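Local coordinates for protein alpha-amylase/trypsin inhibitor (Eleusine coracana, PDB 1B1U) that inhibits both alpha-amylase and trypsin and may protect ragi seeds against endogenous and foreign hydrolytic enzymes, at residues 10-15 / 56-61; 62-67 / 92-97. All blocks are in the same frame, centred on the assembly; numbering follows the deposited sequence.

Contact 1 (10-15 / 56-61)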
loop_
_atom_site.group_PDB
_atom_site.type_symbol
_atom_site.label_atom_id
_atom_site.label_comp_id
_atom_site.label_asym_id
_atom_site.label_seq_id
_atom_site.Cartn_x
_atom_site.Cartn_y
_atom_site.Cartn_z
ATOM N N MET A 10 -8.546 14.055 0.739
ATOM C CA MET A 10 -9.803 13.372 1.017
ATOM C C MET A 10 -9.797 12.015 0.331
ATOM O O MET A 10 -9.627 10.993 0.988
ATOM C CB MET A 10 -11.004 14.194 0.546
ATOM C CG MET A 10 -12.026 14.470 1.660
ATOM S SD MET A 10 -12.704 12.985 2.500
ATOM C CE MET A 10 -11.858 13.062 4.128
ATOM N N ALA A 11 -9.966 12.002 -0.986
ATOM C CA ALA A 11 -9.969 10.750 -1.734
ATOM C C ALA A 11 -8.944 9.758 -1.188
ATOM O O ALA A 11 -9.208 8.560 -1.144
ATOM C CB ALA A 11 -9.699 11.023 -3.201
ATOM N N ILE A 12 -7.772 10.254 -0.793
ATOM C CA ILE A 12 -6.731 9.398 -0.222
ATOM C C ILE A 12 -6.158 10.021 1.065
ATOM O O ILE A 12 -5.713 11.166 1.081
ATOM C CB ILE A 12 -5.607 9.114 -1.250
ATOM C CG1 ILE A 12 -6.148 8.207 -2.343
ATOM C CG2 ILE A 12 -4.460 8.406 -0.596
ATOM C CD1 ILE A 12 -5.115 7.529 -3.127
ATOM N N PRO A 13 -6.184 9.270 2.174
ATOM C CA PRO A 13 -5.655 9.842 3.409
ATOM C C PRO A 13 -4.214 10.310 3.325
ATOM O O PRO A 13 -3.513 10.055 2.341
ATOM C CB PRO A 13 -5.842 8.722 4.433
ATOM C CG PRO A 13 -6.912 7.874 3.867
ATOM C CD PRO A 13 -6.690 7.906 2.385
ATOM N N HIS A 14 -3.795 11.014 4.370
ATOM C CA HIS A 14 -2.439 11.519 4.472
ATOM C C HIS A 14 -1.589 10.377 5.004
ATOM O O HIS A 14 -1.807 9.898 6.119
ATOM C CB HIS A 14 -2.397 12.711 5.425
ATOM C CG HIS A 14 -2.790 14.001 4.784
ATOM N ND1 HIS A 14 -1.982 14.655 3.881
ATOM C CD2 HIS A 14 -3.922 14.739 4.883
ATOM C CE1 HIS A 14 -2.600 15.742 3.452
ATOM N NE2 HIS A 14 -3.777 15.815 4.043
ATOM N N ASN A 15 -0.620 9.963 4.193
ATOM C CA ASN A 15 0.263 8.838 4.503
ATOM C C ASN A 15 -0.588 7.561 4.479
ATOM O O ASN A 15 -0.739 6.876 5.496
ATOM C CB ASN A 15 0.942 9.000 5.869
ATOM C CG ASN A 15 2.268 8.258 5.940
ATOM O OD1 ASN A 15 2.687 7.634 4.966
ATOM N ND2 ASN A 15 2.929 8.323 7.083
ATOM N N ARG A 56 -7.570 2.792 -4.688
ATOM C CA ARG A 56 -6.767 1.698 -4.141
ATOM C C ARG A 56 -5.406 1.474 -4.811
ATOM O O ARG A 56 -4.389 1.490 -4.141
ATOM C CB ARG A 56 -7.589 0.388 -4.165
ATOM C CG ARG A 56 -8.290 0.074 -2.843
ATOM C CD ARG A 56 -9.488 -0.889 -2.985
ATOM N NE ARG A 56 -10.398 -0.722 -1.856
ATOM C CZ ARG A 56 -11.674 -1.101 -1.828
ATOM N NH1 ARG A 56 -12.236 -1.687 -2.878
ATOM N NH2 ARG A 56 -12.398 -0.867 -0.744
ATOM N N CYS A 57 -5.388 1.244 -6.119
ATOM C CA CYS A 57 -4.123 1.027 -6.840
ATOM C C CYS A 57 -3.167 2.239 -6.734
ATOM O O CYS A 57 -1.941 2.072 -6.656
ATOM C CB CYS A 57 -4.402 0.747 -8.324
ATOM S SG CYS A 57 -4.972 -0.931 -8.744
ATOM N N GLU A 58 -3.728 3.450 -6.750
ATOM C CA GLU A 58 -2.927 4.676 -6.653
ATOM C C GLU A 58 -2.333 4.773 -5.263
ATOM O O GLU A 58 -1.165 5.116 -5.104
ATOM C CB GLU A 58 -3.803 5.910 -6.946
ATOM C CG GLU A 58 -3.133 7.285 -6.752
ATOM C CD GLU A 58 -1.782 7.406 -7.436
ATOM O OE1 GLU A 58 -1.566 6.772 -8.486
ATOM O OE2 GLU A 58 -0.928 8.149 -6.923
ATOM N N ALA A 59 -3.154 4.461 -4.265
ATOM C CA ALA A 59 -2.760 4.477 -2.857
ATOM C C ALA A 59 -1.607 3.512 -2.584
ATOM O O ALA A 59 -0.765 3.760 -1.708
ATOM C CB ALA A 59 -3.953 4.109 -1.982
ATOM N N VAL A 60 -1.579 2.404 -3.318
ATOM C CA VAL A 60 -0.520 1.414 -3.158
ATOM C C VAL A 60 0.760 1.960 -3.789
ATOM O O VAL A 60 1.827 1.864 -3.198
ATOM C CB VAL A 60 -0.911 0.052 -3.804
ATOM C CG1 VAL A 60 0.295 -0.890 -3.856
ATOM C CG2 VAL A 60 -2.018 -0.593 -2.986
ATOM N N ARG A 61 0.641 2.543 -4.980
ATOM C CA ARG A 61 1.797 3.131 -5.660
ATOM C C ARG A 61 2.421 4.195 -4.770
ATOM O O ARG A 61 3.646 4.311 -4.682
ATOM C CB ARG A 61 1.379 3.768 -6.990
ATOM C CG ARG A 61 2.544 4.168 -7.894
ATOM C CD ARG A 61 2.139 5.272 -8.882
ATOM N NE ARG A 61 1.643 6.457 -8.192
ATOM C CZ ARG A 61 2.433 7.302 -7.543
ATOM N NH1 ARG A 61 3.733 7.086 -7.510
ATOM N NH2 ARG A 61 1.931 8.343 -6.900
#
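Ile12 reaches out of the N-terminal loop and rests its CD1 methyl on helix 53-64, where Ala59 and Glu58 receive it. Its CB points at the helix but stays short of it, and the two branches carry the contact unequally. Ile12 CG2, anti to the backbone N, stays 4.5 Å from Ala59 CB. CG1 lies anti to the carbonyl carbon (chi1 -70°), and the nearly extended chi2 of -162° carries the chain on to CD1. That methyl meets Ala59 CB at 3.8 Å, and it is equally close to the backbone there, with CD1 3.8 Å from Ala59 N. On the neighbouring side Glu58 CG lies 4.1 Å from Ile12 CD1, with the carboxylate turned away toward Arg61. Beyond CG the Glu58 chain bends (chi2 49°), and its carboxylate pairs with Arg61 one turn on, where NH2 meets OE2 at 2.9 Å and NE meets OE1 at 3.2 Å. This side-on grip lies in the guanidinium plane and uses both carboxylate oxygens on their syn sides. Cys55 and Ile62 of the same helix also touch Ile12. Apolar packing thus ties the N-terminal loop to a helix joined to the C-terminal region by the Cys57-Cys114 disulfide, as expected for the compact, disulfide-linked helical fold of cereal trypsin/alpha-amylase inhibitors.

Contact 2 (62-67 / 92-97); sequences ILMDGV and AFAPKL
Met64 and Leu63, on the last turn of helix 53-64, pack against Ala94, Pro95 and Leu97 just past the end of helix 87-93, a packing of one helix against the residues that follow another, inside the four-helix fold of the prolamin clan. The main bump is the Met64 side chain. Its CG stands anti to the carbonyl carbon (chi1 -38°), and an extended chi2 carries the sulfur across to the other segment. The Ala94 methyl faces the middle of this chain, with CB 3.7 Å from Met64 CG and 3.7 Å from Met64 SD. The sulfur therefore sits in the shallow angle between that methyl and the proline ring, where Met64 SD is 3.8 Å from Pro95 CD. A bend at chi3 (-125°) then swings the terminal methyl obliquely across the ring, bringing Met64 CE to 3.7 Å from Pro95 CG. Replacing Met64 by alanine would remove CG, SD and CE, and is likely to cost the Ala94 methyl and Pro95 CG and CD their contacts with 62-67 and open a gap between the two segments. Leu117 from the C-terminal region also touches Met64, while Leu79 packs on Ala94. Beside this patch the two leucines form a second, smaller one, bordered by helix 19-29, where Cys20 touches Leu63 and Tyr23 touches Leu97. Their side chains run at about a right angle to each other and meet by single methyls, Leu63 CD2 lying 4.1 Å from Leu97 CD1.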
loop_
_atom_site.group_PDB
_atom_site.type_symbol
_atom_site.label_atom_id
_atom_site.label_comp_id
_atom_site.label_asym_id
_atom_site.label_seq_id
_atom_site.Cartn_x
_atom_site.Cartn_y
_atom_site.Cartn_z
ATOM N N ILE A 62 1.578 4.969 -4.097
ATOM C CA ILE A 62 2.076 6.023 -3.218
ATOM C C ILE A 62 2.848 5.412 -2.055
ATOM O O ILE A 62 3.805 6.004 -1.551
ATOM C CB ILE A 62 0.926 6.890 -2.630
ATOM C CG1 ILE A 62 0.040 7.457 -3.742
ATOM C CG2 ILE A 62 1.514 8.018 -1.806
ATOM C CD1 ILE A 62 -1.156 8.284 -3.219
ATOM N N LEU A 63 2.410 4.233 -1.612
ATOM C CA LEU A 63 3.066 3.540 -0.504
ATOM C C LEU A 63 4.482 3.195 -0.924
ATOM O O LEU A 63 5.435 3.381 -0.169
ATOM C CB LEU A 63 2.313 2.250 -0.154
ATOM C CG LEU A 63 2.943 1.248 0.824
ATOM C CD1 LEU A 63 3.211 1.898 2.193
ATOM C CD2 LEU A 63 2.000 0.054 0.959
ATOM N N MET A 64 4.610 2.684 -2.137
ATOM C CA MET A 64 5.911 2.304 -2.647
ATOM C C MET A 64 6.800 3.498 -2.985
ATOM O O MET A 64 7.795 3.772 -2.317
ATOM C CB MET A 64 5.738 1.451 -3.898
ATOM C CG MET A 64 4.571 0.476 -3.846
ATOM S SD MET A 64 4.427 -0.457 -5.359
ATOM C CE MET A 64 2.804 -0.136 -5.800
ATOM N N ASP A 65 6.386 4.226 -4.013
ATOM C CA ASP A 65 7.129 5.356 -4.550
ATOM C C ASP A 65 6.923 6.765 -4.008
ATOM O O ASP A 65 7.843 7.574 -4.039
ATOM C CB ASP A 65 6.935 5.332 -6.058
ATOM C CG ASP A 65 7.120 3.941 -6.620
ATOM O OD1 ASP A 65 7.806 3.147 -5.945
ATOM O OD2 ASP A 65 6.594 3.630 -7.710
ATOM N N GLY A 66 5.728 7.085 -3.542
ATOM C CA GLY A 66 5.532 8.412 -2.989
ATOM C C GLY A 66 4.735 9.419 -3.792
ATOM O O GLY A 66 4.277 9.167 -4.911
ATOM N N VAL A 67 4.577 10.594 -3.200
ATOM C CA VAL A 67 3.822 11.650 -3.849
ATOM C C VAL A 67 3.996 12.994 -3.128
ATOM O O VAL A 67 4.372 13.050 -1.947
ATOM C CB VAL A 67 2.306 11.236 -3.928
ATOM C CG1 VAL A 67 1.520 11.835 -2.776
ATOM C CG2 VAL A 67 1.720 11.629 -5.273
ATOM N N ALA A 92 8.090 -5.235 -5.109
ATOM C CA ALA A 92 7.581 -6.360 -5.897
ATOM C C ALA A 92 6.284 -6.943 -5.309
ATOM O O ALA A 92 5.396 -7.345 -6.047
ATOM C CB ALA A 92 8.649 -7.453 -6.005
ATOM N N PHE A 93 6.165 -6.996 -3.986
ATOM C CA PHE A 93 4.947 -7.535 -3.404
ATOM C C PHE A 93 3.797 -6.519 -3.340
ATOM O O PHE A 93 2.704 -6.798 -3.822
ATOM C CB PHE A 93 5.209 -8.101 -2.004
ATOM C CG PHE A 93 3.953 -8.459 -1.260
ATOM C CD1 PHE A 93 3.109 -9.450 -1.741
ATOM C CD2 PHE A 93 3.560 -7.739 -0.135
ATOM C CE1 PHE A 93 1.888 -9.713 -1.130
ATOM C CE2 PHE A 93 2.334 -7.998 0.490
ATOM C CZ PHE A 93 1.496 -8.991 -0.020
ATOM N N ALA A 94 4.050 -5.351 -2.748
ATOM C CA ALA A 94 3.049 -4.283 -2.581
ATOM C C ALA A 94 1.824 -4.285 -3.488
ATOM O O ALA A 94 0.694 -4.335 -2.999
ATOM C CB ALA A 94 3.724 -2.924 -2.659
ATOM N N PRO A 95 2.015 -4.197 -4.820
ATOM C CA PRO A 95 0.830 -4.201 -5.699
ATOM C C PRO A 95 -0.021 -5.488 -5.637
ATOM O O PRO A 95 -0.948 -5.671 -6.427
ATOM C CB PRO A 95 1.399 -3.980 -7.109
ATOM C CG PRO A 95 2.840 -3.642 -6.931
ATOM C CD PRO A 95 3.277 -4.091 -5.574
ATOM N N LYS A 96 0.298 -6.382 -4.710
ATOM C CA LYS A 96 -0.450 -7.623 -4.603
ATOM C C LYS A 96 -1.396 -7.526 -3.415
ATOM O O LYS A 96 -2.214 -8.413 -3.188
ATOM C CB LYS A 96 0.502 -8.822 -4.425
ATOM C CG LYS A 96 1.575 -8.986 -5.506
ATOM C CD LYS A 96 0.983 -9.392 -6.841
ATOM C CE LYS A 96 1.852 -8.912 -8.011
ATOM N NZ LYS A 96 1.106 -8.780 -9.307
ATOM N N LEU A 97 -1.287 -6.435 -2.664
ATOM C CA LEU A 97 -2.130 -6.241 -1.499
ATOM C C LEU A 97 -3.618 -6.280 -1.829
ATOM O O LEU A 97 -4.454 -6.474 -0.949
ATOM C CB LEU A 97 -1.797 -4.910 -0.822
ATOM C CG LEU A 97 -0.453 -4.761 -0.108
ATOM C CD1 LEU A 97 -0.270 -3.292 0.256
ATOM C CD2 LEU A 97 -0.396 -5.629 1.148
#

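Both contacts draw on helix 53-64, contact 1 on its middle and contact 2 on its last turn, and their centres lie 10 Å apart. One links the helix to the N-terminal loop, the other to the end of helix 87-93, so two distant parts of the chain pack on the same helix. Val60, which lies in 56-61 but touches nothing of 10-15, packs its CG1 3.8 Å from Pro95 CA of contact 2. On another side Arg61 NH2, already paired with Glu58, makes a probable hydrogen bond of 3.2 Å to Gly66 O, joining the helix to the turn that follows it. Neither contact contains a bound ligand; both belong to the buried framework of the inhibitor.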